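Estrogen receptor (Crassostrea gigas, PDB 4N1Y) probably acts as a constitutively active transcription factor of the nuclear hormone receptor family, represented here by its ligand-binding domain. Local coordinates at residues 58-66 with 158-166; 80-88 with 136-147. One frame throughout, in Å; residues are numbered along the deposited sequence.

Both contacts lie within the helical ligand-binding domain, with their centres about 18 Å apart. Along the chain the segments come in the order 58-66, 80-88, 136-147 and 158-166, so the pairing of contact 2 falls between the two halves of contact 1. Contact 2 sits about 6 Å from the centre of the chain and joins helix 67-89 to helix 137-149. Contact 1 lies farther out and sets the loop before helix 67-89 against the start of helix 159-180. The two contacts touch at Val59 with Ala145 and at Gln166 with Met146. The loop and helices 67-89, 137-149 and 159-180 are thus packed together, the last two following each other in the chain.

Contact 1: 58-66 with 158-166; sequences NVPGYTDLS and SYNQIFNMQ
Ser158 meets Ser66 through a nearly straight hydrogen bond. The N-H of Ser66 points at Ser158 OG, 3.0 Å from N to OG, with an angle of 169° at the hydrogen. Ser158 holds the N-cap position of helix 159-180, yet its hydroxyl makes no capping bond there. It serves the loop instead, and it also bonds to Asp69. Ser66 is itself the N-cap of helix 67-89, with its OG bonded to Asp69 N, so the starts of two helices are tied together. The CB of Ser158 packs against Leu65 CD2 at 3.6 Å.

One turn on, Gln161 lies alongside Leu65, the two side chains running in opposite directions. Its CB touches the same CD2 methyl. Ile162 crosses Leu65 at about a right angle, with CG1 3.6 Å from CD2. Leu65 is therefore received by the first turn of the helix, while Leu73 of helix 67-89 also packs on it. In the nuclear receptor ligand-binding fold, this is where the link between helices 34-56 and 67-89 meets helix 159-180.

Met165 lies against the turn of the loop. Its chain bends at the last torsion (chi3 61°), which turns CE toward Val59 CG1, 3.8 Å away, and Tyr62 CB, 4.0 Å away. SD lies against the peptide bond that joins Gly61 to Tyr62. Cut back to an alanine here, the side chain would probably leave a gap against the 59-62 turn, and Val59 and Tyr62 would lose their methyl partner. The loop forms a type II turn from Val59 to Tyr62, closed by Tyr62 N bonding to Val59 O at 2.9 Å. Gly61 has a positive phi of 108° in this turn, and Met165 CG lies where a CB of that residue would point.

Contact 2: 80-88 with 136-147; sequences ELLLLNCAF and HKDELLLLQAMV
Helices 67-89 and 137-149 form a nearly antiparallel pair in the core of the helical sandwich of nuclear receptor ligand-binding domains, with Leu84 as a knob in a hole made by Leu140, Leu143, Gln144 and Val147. The axes of the two segments come within 10.1 Å at an angle of 165°. Leu84 has CG trans to its backbone N (chi1 177°), which carries CD2 across to the opposite helix. CD2 lies 3.7 Å from Gln144 CA and 4.0 Å from Val147 CG2.

Leu81 runs past Val147 in the opposite direction, with CD2 3.7 Å from Val147 CG1. It crosses Gln144 at about a right angle.

At the other end, Leu140 puts its CB over one face of the Phe88 ring. This CB stands 4.0 Å from the ring centroid, only 13° off the normal, in a CH-pi contact. Of the Leu140 methyls, CD1 reaches Phe88 CB at 3.6 Å and CD2 lies near Phe88 CG and CD2. The far end of the ring, at CZ, approaches the backbone of Lys137, where the helix starts. His136 and Glu139 form a capping box there: His136 N bonds to Glu139 OE1, and Asp138 N to His136 ND1.

A water-mediated link lies beside Val147. A water donates to Glu80 OE1 and to Val147 O, each 2.8 Å from its oxygen. Glu80 OE1 also forms a salt bridge with Arg199. The two helices are thus held mainly by apolar packing, while the buried carboxylate is probably kept ionised by the arginine and the water.

Contact 1: 58-66 with 158-166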
ATOM      1  N   ASN B  58      -8.038  21.592  -7.134  1.00 60.89           N
ATOM      2  CA  ASN B  58      -7.745  21.787  -8.542  1.00 57.04           C
ATOM      3  C   ASN B  58      -7.743  20.482  -9.309  1.00 53.32           C
ATOM      4  O   ASN B  58      -7.753  20.499 -10.533  1.00 58.08           O
ATOM      5  CB  ASN B  58      -6.390  22.469  -8.737  1.00 57.88           C
ATOM      6  CG  ASN B  58      -6.402  23.917  -8.331  1.00 75.61           C
ATOM      7  OD1 ASN B  58      -6.780  24.262  -7.214  1.00 87.07           O
ATOM      8  ND2 ASN B  58      -6.005  24.782  -9.249  1.00 84.36           N
ATOM      9  N   VAL B  59      -7.720  19.350  -8.609  1.00 49.90           N
ATOM     10  CA  VAL B  59      -7.770  18.077  -9.316  1.00 51.00           C
ATOM     11  C   VAL B  59      -9.160  17.917  -9.915  1.00 59.17           C
ATOM     12  O   VAL B  59     -10.151  17.889  -9.193  1.00 56.77           O
ATOM     13  CB  VAL B  59      -7.403  16.909  -8.414  1.00 50.55           C
ATOM     14  CG1 VAL B  59      -7.469  15.616  -9.193  1.00 55.31           C
ATOM     15  CG2 VAL B  59      -5.985  17.116  -7.853  1.00 43.27           C
ATOM     16  N   PRO B  60      -9.232  17.847 -11.253  1.00 62.23           N
ATOM     17  CA  PRO B  60     -10.506  17.906 -11.972  1.00 66.56           C
ATOM     18  C   PRO B  60     -11.478  16.848 -11.482  1.00 69.84           C
ATOM     19  O   PRO B  60     -11.152  15.661 -11.449  1.00 67.25           O
ATOM     20  CB  PRO B  60     -10.114  17.678 -13.435  1.00 60.93           C
ATOM     21  CG  PRO B  60      -8.733  17.159 -13.393  1.00 63.97           C
ATOM     22  CD  PRO B  60      -8.095  17.703 -12.172  1.00 62.53           C
ATOM     23  N   GLY B  61     -12.652  17.313 -11.065  1.00 66.18           N
ATOM     24  CA  GLY B  61     -13.702  16.452 -10.570  1.00 57.83           C
ATOM     25  C   GLY B  61     -13.865  16.604  -9.073  1.00 66.57           C
ATOM     26  O   GLY B  61     -14.970  16.478  -8.552  1.00 74.85           O
ATOM     27  N   TYR B  62     -12.770  16.928  -8.390  1.00 64.24           N
ATOM     28  CA  TYR B  62     -12.718  16.900  -6.929  1.00 55.03           C
ATOM     29  C   TYR B  62     -13.706  17.866  -6.258  1.00 54.82           C
ATOM     30  O   TYR B  62     -14.356  17.528  -5.259  1.00 45.47           O
ATOM     31  CB  TYR B  62     -11.295  17.216  -6.459  1.00 53.39           C
ATOM     32  CG  TYR B  62     -11.073  17.035  -4.974  1.00 56.51           C
ATOM     33  CD1 TYR B  62     -10.713  15.790  -4.463  1.00 55.31           C
ATOM     34  CD2 TYR B  62     -11.225  18.092  -4.083  1.00 54.01           C
ATOM     35  CE1 TYR B  62     -10.523  15.599  -3.116  1.00 49.12           C
ATOM     36  CE2 TYR B  62     -11.026  17.906  -2.723  1.00 50.44           C
ATOM     37  CZ  TYR B  62     -10.675  16.655  -2.256  1.00 53.08           C
ATOM     38  OH  TYR B  62     -10.460  16.444  -0.925  1.00 66.12           O
ATOM     39  N   THR B  63     -13.837  19.064  -6.804  1.00 54.53           N
ATOM     40  CA  THR B  63     -14.713  20.033  -6.179  1.00 59.97           C
ATOM     41  C   THR B  63     -16.190  19.682  -6.396  1.00 67.61           C
ATOM     42  O   THR B  63     -17.076  20.344  -5.864  1.00 75.18           O
ATOM     43  CB  THR B  63     -14.421  21.432  -6.689  1.00 63.99           C
ATOM     44  OG1 THR B  63     -14.403  21.423  -8.121  1.00 75.01           O
ATOM     45  CG2 THR B  63     -13.069  21.864  -6.168  1.00 55.69           C
ATOM     46  N   ASP B  64     -16.446  18.644  -7.184  1.00 64.87           N
ATOM     47  CA  ASP B  64     -17.804  18.144  -7.366  1.00 67.16           C
ATOM     48  C   ASP B  64     -18.174  16.991  -6.415  1.00 66.91           C
ATOM     49  O   ASP B  64     -19.333  16.574  -6.376  1.00 71.56           O
ATOM     50  CB  ASP B  64     -18.016  17.740  -8.820  1.00 76.05           C
ATOM     51  CG  ASP B  64     -17.887  18.921  -9.765  1.00 89.12           C
ATOM     52  OD1 ASP B  64     -18.503  19.982  -9.484  1.00 89.42           O
ATOM     53  OD2 ASP B  64     -17.146  18.799 -10.768  1.00 90.57           O
ATOM     54  N   LEU B  65     -17.195  16.465  -5.674  1.00 56.81           N
ATOM     55  CA  LEU B  65     -17.469  15.527  -4.579  1.00 57.65           C
ATOM     56  C   LEU B  65     -18.186  16.263  -3.423  1.00 62.68           C
ATOM     57  O   LEU B  65     -18.091  17.489  -3.307  1.00 64.63           O
ATOM     58  CB  LEU B  65     -16.171  14.905  -4.068  1.00 53.56           C
ATOM     59  CG  LEU B  65     -15.276  14.248  -5.116  1.00 55.13           C
ATOM     60  CD1 LEU B  65     -13.998  13.728  -4.499  1.00 38.27           C
ATOM     61  CD2 LEU B  65     -16.018  13.117  -5.792  1.00 60.60           C
ATOM     62  N   SER B  66     -18.913  15.532  -2.582  1.00 47.01           N
ATOM     63  CA  SER B  66     -19.482  16.117  -1.364  1.00 49.02           C
ATOM     64  C   SER B  66     -18.380  16.669  -0.447  1.00 61.31           C
ATOM     65  O   SER B  66     -17.242  16.175  -0.479  1.00 66.16           O
ATOM     66  CB  SER B  66     -20.331  15.085  -0.627  1.00 49.88           C
ATOM     67  OG  SER B  66     -19.512  14.137   0.034  1.00 74.40           O
ATOM     68  N   SER B 158     -19.930   9.849  -2.604  1.00 47.00           N
ATOM     69  CA  SER B 158     -19.482  10.353  -3.891  1.00 54.30           C
ATOM     70  C   SER B 158     -18.842   9.253  -4.744  1.00 54.99           C
ATOM     71  O   SER B 158     -18.001   9.531  -5.602  1.00 49.07           O
ATOM     72  CB  SER B 158     -18.507  11.508  -3.682  1.00 53.85           C
ATOM     73  OG  SER B 158     -19.119  12.540  -2.925  1.00 58.78           O
ATOM     74  N   TYR B 159     -19.221   8.005  -4.484  1.00 49.31           N
ATOM     75  CA  TYR B 159     -18.625   6.861  -5.165  1.00 50.96           C
ATOM     76  C   TYR B 159     -18.514   7.019  -6.681  1.00 46.52           C
ATOM     77  O   TYR B 159     -17.457   6.777  -7.255  1.00 56.34           O
ATOM     78  CB  TYR B 159     -19.412   5.592  -4.851  1.00 49.96           C
ATOM     79  CG  TYR B 159     -18.903   4.375  -5.584  1.00 50.02           C
ATOM     80  CD1 TYR B 159     -17.809   3.668  -5.107  1.00 51.22           C
ATOM     81  CD2 TYR B 159     -19.516   3.927  -6.756  1.00 50.22           C
ATOM     82  CE1 TYR B 159     -17.337   2.552  -5.763  1.00 54.48           C
ATOM     83  CE2 TYR B 159     -19.044   2.798  -7.426  1.00 50.92           C
ATOM     84  CZ  TYR B 159     -17.952   2.124  -6.919  1.00 54.41           C
ATOM     85  OH  TYR B 159     -17.459   1.008  -7.549  1.00 64.95           O
ATOM     86  N   ASN B 160     -19.604   7.429  -7.315  1.00 52.42           N
ATOM     87  CA  ASN B 160     -19.650   7.587  -8.761  1.00 56.43           C
ATOM     88  C   ASN B 160     -18.594   8.465  -9.345  1.00 50.56           C
ATOM     89  O   ASN B 160     -17.855   8.082 -10.250  1.00 48.85           O
ATOM     90  CB  ASN B 160     -20.962   8.216  -9.167  1.00 72.64           C
ATOM     91  CG  ASN B 160     -22.050   7.259  -9.152  1.00 91.01           C
ATOM     92  OD1 ASN B 160     -21.811   6.062  -9.278  1.00 90.08           O
ATOM     93  ND2 ASN B 160     -23.279   7.753  -9.020  1.00103.78           N
ATOM     94  N   GLN B 161     -18.516   9.644  -8.752  1.00 42.26           N
ATOM     95  CA  GLN B 161     -17.694  10.729  -9.229  1.00 48.93           C
ATOM     96  C   GLN B 161     -16.229  10.369  -9.049  1.00 51.51           C
ATOM     97  O   GLN B 161     -15.399  10.663  -9.908  1.00 59.77           O
ATOM     98  CB  GLN B 161     -18.089  11.965  -8.459  1.00 51.15           C
ATOM     99  CG  GLN B 161     -19.569  11.828  -8.112  1.00 73.21           C
ATOM    100  CD  GLN B 161     -20.116  12.913  -7.218  1.00 88.47           C
ATOM    101  OE1 GLN B 161     -19.718  14.077  -7.302  1.00 96.07           O
ATOM    102  NE2 GLN B 161     -21.022  12.520  -6.319  1.00 84.92           N
ATOM    103  N   ILE B 162     -15.929   9.735  -7.918  1.00 45.73           N
ATOM    104  CA  ILE B 162     -14.605   9.222  -7.627  1.00 43.79           C
ATOM    105  C   ILE B 162     -14.235   8.156  -8.651  1.00 44.86           C
ATOM    106  O   ILE B 162     -13.100   8.071  -9.111  1.00 39.41           O
ATOM    107  CB  ILE B 162     -14.544   8.641  -6.224  1.00 42.21           C
ATOM    108  CG1 ILE B 162     -14.869   9.716  -5.195  1.00 41.20           C
ATOM    109  CG2 ILE B 162     -13.202   8.032  -5.965  1.00 33.64           C
ATOM    110  CD1 ILE B 162     -15.119   9.129  -3.836  1.00 46.93           C
ATOM    111  N   PHE B 163     -15.209   7.332  -9.008  1.00 50.30           N
ATOM    112  CA  PHE B 163     -14.954   6.322 -10.012  1.00 52.74           C
ATOM    113  C   PHE B 163     -14.578   6.986 -11.327  1.00 50.05           C
ATOM    114  O   PHE B 163     -13.582   6.632 -11.939  1.00 46.10           O
ATOM    115  CB  PHE B 163     -16.176   5.431 -10.205  1.00 49.54           C
ATOM    116  CG  PHE B 163     -16.030   4.454 -11.329  1.00 44.67           C
ATOM    117  CD1 PHE B 163     -15.194   3.353 -11.197  1.00 43.12           C
ATOM    118  CD2 PHE B 163     -16.732   4.630 -12.517  1.00 49.07           C
ATOM    119  CE1 PHE B 163     -15.052   2.442 -12.241  1.00 52.96           C
ATOM    120  CE2 PHE B 163     -16.599   3.727 -13.563  1.00 50.48           C
ATOM    121  CZ  PHE B 163     -15.761   2.635 -13.429  1.00 53.32           C
ATOM    122  N   ASN B 164     -15.369   7.976 -11.728  1.00 55.89           N
ATOM    123  CA  ASN B 164     -15.112   8.743 -12.942  1.00 50.33           C
ATOM    124  C   ASN B 164     -13.729   9.402 -12.919  1.00 54.84           C
ATOM    125  O   ASN B 164     -13.064   9.488 -13.949  1.00 49.08           O
ATOM    126  CB  ASN B 164     -16.193   9.794 -13.151  1.00 46.44           C
ATOM    127  CG  ASN B 164     -17.534   9.176 -13.554  1.00 65.68           C
ATOM    128  OD1 ASN B 164     -17.593   8.025 -13.990  1.00 69.42           O
ATOM    129  ND2 ASN B 164     -18.607   9.958 -13.451  1.00 70.44           N
ATOM    130  N   MET B 165     -13.313   9.907 -11.755  1.00 50.35           N
ATOM    131  CA  MET B 165     -12.011  10.547 -11.671  1.00 48.92           C
ATOM    132  C   MET B 165     -10.916   9.512 -11.816  1.00 41.84           C
ATOM    133  O   MET B 165      -9.959   9.732 -12.546  1.00 45.78           O
ATOM    134  CB  MET B 165     -11.844  11.332 -10.374  1.00 55.40           C
ATOM    135  CG  MET B 165     -12.725  12.566 -10.305  1.00 63.03           C
ATOM    136  SD  MET B 165     -12.610  13.483  -8.750  1.00 69.04           S
ATOM    137  CE  MET B 165     -10.881  13.945  -8.751  1.00 58.51           C
ATOM    138  N   GLN B 166     -11.065   8.386 -11.127  1.00 38.42           N
ATOM    139  CA  GLN B 166     -10.105   7.295 -11.236  1.00 40.39           C
ATOM    140  C   GLN B 166      -9.920   6.834 -12.691  1.00 47.56           C
ATOM    141  O   GLN B 166      -8.796   6.652 -13.158  1.00 49.68           O
ATOM    142  CB  GLN B 166     -10.544   6.116 -10.362  1.00 42.51           C
ATOM    143  CG  GLN B 166      -9.571   4.931 -10.379  1.00 64.49           C
ATOM    144  CD  GLN B 166     -10.188   3.648  -9.846  1.00 76.67           C
ATOM    145  OE1 GLN B 166     -11.308   3.652  -9.324  1.00 92.17           O
ATOM    146  NE2 GLN B 166      -9.478   2.538 -10.013  1.00 59.72           N
TER

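Contact 2: 80-88 with 136-147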
ATOM      1  N   GLU B  80       0.677  10.280   2.808  1.00 47.97           N
ATOM      2  CA  GLU B  80       1.212   9.642   1.606  1.00 43.46           C
ATOM      3  C   GLU B  80       1.645  10.712   0.609  1.00 45.41           C
ATOM      4  O   GLU B  80       2.726  10.638   0.026  1.00 43.41           O
ATOM      5  CB  GLU B  80       0.183   8.721   0.948  1.00 37.44           C
ATOM      6  CG  GLU B  80      -0.523   7.768   1.885  1.00 54.36           C
ATOM      7  CD  GLU B  80      -1.651   6.998   1.200  1.00 76.06           C
ATOM      8  OE1 GLU B  80      -1.439   6.510   0.069  1.00 75.59           O
ATOM      9  OE2 GLU B  80      -2.768   6.925   1.772  1.00 88.19           O
ATOM     10  N   LEU B  81       0.808  11.731   0.448  1.00 46.21           N
ATOM     11  CA  LEU B  81       1.115  12.813  -0.473  1.00 38.25           C
ATOM     12  C   LEU B  81       2.400  13.522  -0.068  1.00 39.78           C
ATOM     13  O   LEU B  81       3.245  13.795  -0.910  1.00 44.66           O
ATOM     14  CB  LEU B  81      -0.045  13.801  -0.545  1.00 36.77           C
ATOM     15  CG  LEU B  81      -1.268  13.237  -1.279  1.00 50.47           C
ATOM     16  CD1 LEU B  81      -2.483  14.157  -1.139  1.00 54.45           C
ATOM     17  CD2 LEU B  81      -0.966  12.926  -2.757  1.00 42.80           C
ATOM     18  N   LEU B  82       2.546  13.818   1.223  1.00 36.28           N
ATOM     19  CA  LEU B  82       3.769  14.432   1.710  1.00 37.31           C
ATOM     20  C   LEU B  82       4.991  13.594   1.342  1.00 46.79           C
ATOM     21  O   LEU B  82       5.960  14.128   0.803  1.00 53.32           O
ATOM     22  CB  LEU B  82       3.711  14.644   3.217  1.00 41.56           C
ATOM     23  CG  LEU B  82       2.702  15.687   3.677  1.00 49.65           C
ATOM     24  CD1 LEU B  82       2.636  15.735   5.185  1.00 44.79           C
ATOM     25  CD2 LEU B  82       3.085  17.059   3.135  1.00 53.29           C
ATOM     26  N   LEU B  83       4.947  12.299   1.656  1.00 44.03           N
ATOM     27  CA  LEU B  83       6.075  11.403   1.411  1.00 40.92           C
ATOM     28  C   LEU B  83       6.308  11.186  -0.082  1.00 48.92           C
ATOM     29  O   LEU B  83       7.451  11.152  -0.541  1.00 43.86           O
ATOM     30  CB  LEU B  83       5.855  10.060   2.101  1.00 33.45           C
ATOM     31  CG  LEU B  83       5.636  10.197   3.611  1.00 40.81           C
ATOM     32  CD1 LEU B  83       5.515   8.831   4.298  1.00 41.17           C
ATOM     33  CD2 LEU B  83       6.740  11.035   4.248  1.00 35.39           C
ATOM     34  N   LEU B  84       5.225  11.047  -0.840  1.00 44.15           N
ATOM     35  CA  LEU B  84       5.355  10.866  -2.276  1.00 42.64           C
ATOM     36  C   LEU B  84       6.090  12.049  -2.881  1.00 46.03           C
ATOM     37  O   LEU B  84       6.983  11.874  -3.707  1.00 57.12           O
ATOM     38  CB  LEU B  84       3.990  10.694  -2.943  1.00 40.94           C
ATOM     39  CG  LEU B  84       4.111  10.578  -4.459  1.00 49.58           C
ATOM     40  CD1 LEU B  84       4.494   9.164  -4.799  1.00 52.23           C
ATOM     41  CD2 LEU B  84       2.816  10.947  -5.155  1.00 53.54           C
ATOM     42  N   ASN B  85       5.720  13.252  -2.463  1.00 41.34           N
ATOM     43  CA  ASN B  85       6.358  14.452  -2.973  1.00 48.34           C
ATOM     44  C   ASN B  85       7.822  14.502  -2.617  1.00 57.23           C
ATOM     45  O   ASN B  85       8.687  14.719  -3.469  1.00 58.09           O
ATOM     46  CB  ASN B  85       5.673  15.697  -2.425  1.00 54.80           C
ATOM     47  CG  ASN B  85       4.326  15.924  -3.037  1.00 65.23           C
ATOM     48  OD1 ASN B  85       3.982  15.312  -4.051  1.00 71.35           O
ATOM     49  ND2 ASN B  85       3.551  16.818  -2.440  1.00 70.48           N
ATOM     50  N   CYS B  86       8.088  14.264  -1.343  1.00 56.75           N
ATOM     51  CA  CYS B  86       9.435  14.281  -0.829  1.00 48.66           C
ATOM     52  C   CYS B  86      10.341  13.329  -1.595  1.00 44.70           C
ATOM     53  O   CYS B  86      11.481  13.673  -1.912  1.00 39.58           O
ATOM     54  CB  CYS B  86       9.424  13.922   0.645  1.00 47.38           C
ATOM     55  SG  CYS B  86      11.071  13.822   1.337  1.00 65.56           S
ATOM     56  N   ALA B  87       9.817  12.150  -1.919  1.00 38.83           N
ATOM     57  CA  ALA B  87      10.548  11.190  -2.738  1.00 39.22           C
ATOM     58  C   ALA B  87      10.961  11.815  -4.063  1.00 42.13           C
ATOM     59  O   ALA B  87      12.086  11.635  -4.522  1.00 49.78           O
ATOM     60  CB  ALA B  87       9.715   9.940  -2.980  1.00 29.64           C
ATOM     61  N   PHE B  88      10.038  12.530  -4.690  1.00 48.90           N
ATOM     62  CA  PHE B  88      10.311  13.108  -5.996  1.00 58.30           C
ATOM     63  C   PHE B  88      11.263  14.288  -5.840  1.00 53.70           C
ATOM     64  O   PHE B  88      12.143  14.487  -6.676  1.00 60.77           O
ATOM     65  CB  PHE B  88       9.017  13.541  -6.706  1.00 63.53           C
ATOM     66  CG  PHE B  88       9.205  13.851  -8.177  1.00 66.31           C
ATOM     67  CD1 PHE B  88       9.338  12.828  -9.109  1.00 62.60           C
ATOM     68  CD2 PHE B  88       9.288  15.167  -8.624  1.00 68.87           C
ATOM     69  CE1 PHE B  88       9.515  13.109 -10.462  1.00 58.21           C
ATOM     70  CE2 PHE B  88       9.476  15.453  -9.973  1.00 66.88           C
ATOM     71  CZ  PHE B  88       9.592  14.417 -10.890  1.00 60.48           C
ATOM     72  N   HIS B 136       8.895  11.282 -15.070  1.00 48.66           N
ATOM     73  CA  HIS B 136       8.695  12.671 -15.472  1.00 41.91           C
ATOM     74  C   HIS B 136       7.787  13.412 -14.466  1.00 44.02           C
ATOM     75  O   HIS B 136       7.017  12.766 -13.742  1.00 35.81           O
ATOM     76  CB  HIS B 136       8.087  12.695 -16.865  1.00 50.60           C
ATOM     77  CG  HIS B 136       8.094  14.043 -17.513  1.00 63.57           C
ATOM     78  ND1 HIS B 136       7.076  14.960 -17.342  1.00 63.68           N
ATOM     79  CD2 HIS B 136       8.989  14.621 -18.350  1.00 55.33           C
ATOM     80  CE1 HIS B 136       7.352  16.049 -18.038  1.00 63.97           C
ATOM     81  NE2 HIS B 136       8.508  15.869 -18.656  1.00 62.11           N
ATOM     82  N   LYS B 137       7.900  14.743 -14.388  1.00 41.67           N
ATOM     83  CA  LYS B 137       7.039  15.535 -13.496  1.00 38.79           C
ATOM     84  C   LYS B 137       5.558  15.251 -13.751  1.00 49.70           C
ATOM     85  O   LYS B 137       4.788  14.997 -12.802  1.00 45.10           O
ATOM     86  CB  LYS B 137       7.296  17.031 -13.649  1.00 41.77           C
ATOM     87  CG  LYS B 137       6.553  17.871 -12.620  1.00 52.31           C
ATOM     88  CD  LYS B 137       6.582  19.343 -12.990  1.00 73.07           C
ATOM     89  CE  LYS B 137       5.781  20.206 -12.017  1.00 78.17           C
ATOM     90  NZ  LYS B 137       6.066  21.663 -12.227  1.00 80.93           N
ATOM     91  N   ASP B 138       5.172  15.276 -15.031  1.00 43.28           N
ATOM     92  CA  ASP B 138       3.794  14.988 -15.423  1.00 42.43           C
ATOM     93  C   ASP B 138       3.306  13.669 -14.871  1.00 43.57           C
ATOM     94  O   ASP B 138       2.142  13.536 -14.512  1.00 46.74           O
ATOM     95  CB  ASP B 138       3.646  14.986 -16.935  1.00 49.45           C
ATOM     96  CG  ASP B 138       3.771  16.357 -17.518  1.00 60.14           C
ATOM     97  OD1 ASP B 138       3.776  17.336 -16.743  1.00 60.61           O
ATOM     98  OD2 ASP B 138       3.843  16.455 -18.755  1.00 72.44           O
ATOM     99  N   GLU B 139       4.184  12.679 -14.831  1.00 44.88           N
ATOM    100  CA  GLU B 139       3.800  11.407 -14.258  1.00 43.22           C
ATOM    101  C   GLU B 139       3.609  11.570 -12.757  1.00 47.45           C
ATOM    102  O   GLU B 139       2.661  11.025 -12.200  1.00 54.39           O
ATOM    103  CB  GLU B 139       4.837  10.339 -14.569  1.00 44.57           C
ATOM    104  CG  GLU B 139       5.120  10.202 -16.062  1.00 57.93           C
ATOM    105  CD  GLU B 139       6.145   9.117 -16.367  1.00 61.50           C
ATOM    106  OE1 GLU B 139       7.342   9.461 -16.485  1.00 52.21           O
ATOM    107  OE2 GLU B 139       5.762   7.931 -16.485  1.00 59.73           O
ATOM    108  N   LEU B 140       4.472  12.349 -12.107  1.00 39.99           N
ATOM    109  CA  LEU B 140       4.324  12.534 -10.669  1.00 39.85           C
ATOM    110  C   LEU B 140       3.026  13.267 -10.319  1.00 46.81           C
ATOM    111  O   LEU B 140       2.302  12.863  -9.400  1.00 47.20           O
ATOM    112  CB  LEU B 140       5.503  13.304 -10.076  1.00 42.10           C
ATOM    113  CG  LEU B 140       5.160  13.586  -8.595  1.00 56.45           C
ATOM    114  CD1 LEU B 140       5.696  12.521  -7.619  1.00 55.02           C
ATOM    115  CD2 LEU B 140       5.543  14.990  -8.157  1.00 67.37           C
ATOM    116  N   LEU B 141       2.746  14.343 -11.051  1.00 38.98           N
ATOM    117  CA  LEU B 141       1.491  15.067 -10.904  1.00 46.26           C
ATOM    118  C   LEU B 141       0.300  14.098 -10.963  1.00 46.64           C
ATOM    119  O   LEU B 141      -0.615  14.164 -10.142  1.00 51.03           O
ATOM    120  CB  LEU B 141       1.373  16.142 -11.984  1.00 47.85           C
ATOM    121  CG  LEU B 141       2.389  17.272 -11.791  1.00 43.06           C
ATOM    122  CD1 LEU B 141       2.249  18.365 -12.823  1.00 40.07           C
ATOM    123  CD2 LEU B 141       2.238  17.851 -10.414  1.00 37.15           C
ATOM    124  N   LEU B 142       0.320  13.194 -11.933  1.00 39.42           N
ATOM    125  CA  LEU B 142      -0.764  12.234 -12.069  1.00 41.87           C
ATOM    126  C   LEU B 142      -0.767  11.300 -10.878  1.00 45.24           C
ATOM    127  O   LEU B 142      -1.810  10.962 -10.332  1.00 47.99           O
ATOM    128  CB  LEU B 142      -0.614  11.450 -13.373  1.00 38.42           C
ATOM    129  CG  LEU B 142      -0.858  12.333 -14.603  1.00 38.69           C
ATOM    130  CD1 LEU B 142      -0.628  11.538 -15.882  1.00 37.15           C
ATOM    131  CD2 LEU B 142      -2.267  12.972 -14.572  1.00 34.36           C
ATOM    132  N   LEU B 143       0.421  10.933 -10.435  1.00 51.39           N
ATOM    133  CA  LEU B 143       0.552  10.021  -9.313  1.00 47.51           C
ATOM    134  C   LEU B 143      -0.051  10.581  -8.033  1.00 47.12           C
ATOM    135  O   LEU B 143      -0.760   9.874  -7.327  1.00 52.37           O
ATOM    136  CB  LEU B 143       2.024   9.711  -9.085  1.00 42.93           C
ATOM    137  CG  LEU B 143       2.573   8.606  -9.967  1.00 48.62           C
ATOM    138  CD1 LEU B 143       4.055   8.585  -9.826  1.00 50.81           C
ATOM    139  CD2 LEU B 143       1.999   7.285  -9.512  1.00 52.91           C
ATOM    140  N   GLN B 144       0.224  11.841  -7.727  1.00 38.10           N
ATOM    141  CA  GLN B 144      -0.352  12.400  -6.528  1.00 42.02           C
ATOM    142  C   GLN B 144      -1.874  12.457  -6.679  1.00 39.55           C
ATOM    143  O   GLN B 144      -2.603  12.109  -5.756  1.00 47.54           O
ATOM    144  CB  GLN B 144       0.267  13.753  -6.174  1.00 45.43           C
ATOM    145  CG  GLN B 144       0.575  14.680  -7.297  1.00 57.18           C
ATOM    146  CD  GLN B 144       1.392  15.867  -6.813  1.00 65.34           C
ATOM    147  OE1 GLN B 144       1.362  16.951  -7.400  1.00 70.04           O
ATOM    148  NE2 GLN B 144       2.159  15.650  -5.754  1.00 64.84           N
ATOM    149  N   ALA B 145      -2.355  12.872  -7.842  1.00 34.89           N
ATOM    150  CA  ALA B 145      -3.794  12.930  -8.064  1.00 30.47           C
ATOM    151  C   ALA B 145      -4.385  11.541  -7.833  1.00 46.13           C
ATOM    152  O   ALA B 145      -5.433  11.372  -7.181  1.00 40.39           O
ATOM    153  CB  ALA B 145      -4.095  13.415  -9.437  1.00 31.54           C
ATOM    154  N   MET B 146      -3.675  10.543  -8.338  1.00 39.95           N
ATOM    155  CA  MET B 146      -4.071   9.163  -8.153  1.00 39.37           C
ATOM    156  C   MET B 146      -4.054   8.757  -6.674  1.00 41.25           C
ATOM    157  O   MET B 146      -4.998   8.137  -6.182  1.00 43.96           O
ATOM    158  CB  MET B 146      -3.146   8.257  -8.957  1.00 49.77           C
ATOM    159  CG  MET B 146      -3.608   6.848  -8.985  1.00 55.06           C
ATOM    160  SD  MET B 146      -5.340   6.794  -9.448  1.00 82.50           S
ATOM    161  CE  MET B 146      -5.162   6.722 -11.213  1.00 83.15           C
ATOM    162  N   VAL B 147      -3.007   9.156  -5.956  1.00 37.23           N
ATOM    163  CA  VAL B 147      -2.884   8.832  -4.533  1.00 34.39           C
ATOM    164  C   VAL B 147      -4.100   9.372  -3.791  1.00 39.15           C
ATOM    165  O   VAL B 147      -4.663   8.709  -2.925  1.00 42.17           O
ATOM    166  CB  VAL B 147      -1.596   9.411  -3.915  1.00 26.64           C
ATOM    167  CG1 VAL B 147      -1.619   9.255  -2.378  1.00 26.77           C
ATOM    168  CG2 VAL B 147      -0.386   8.705  -4.479  1.00 25.97           C
TER
HETATM  169  O   HOH W   1      -3.900   6.553  -1.361  1.00 38.46           O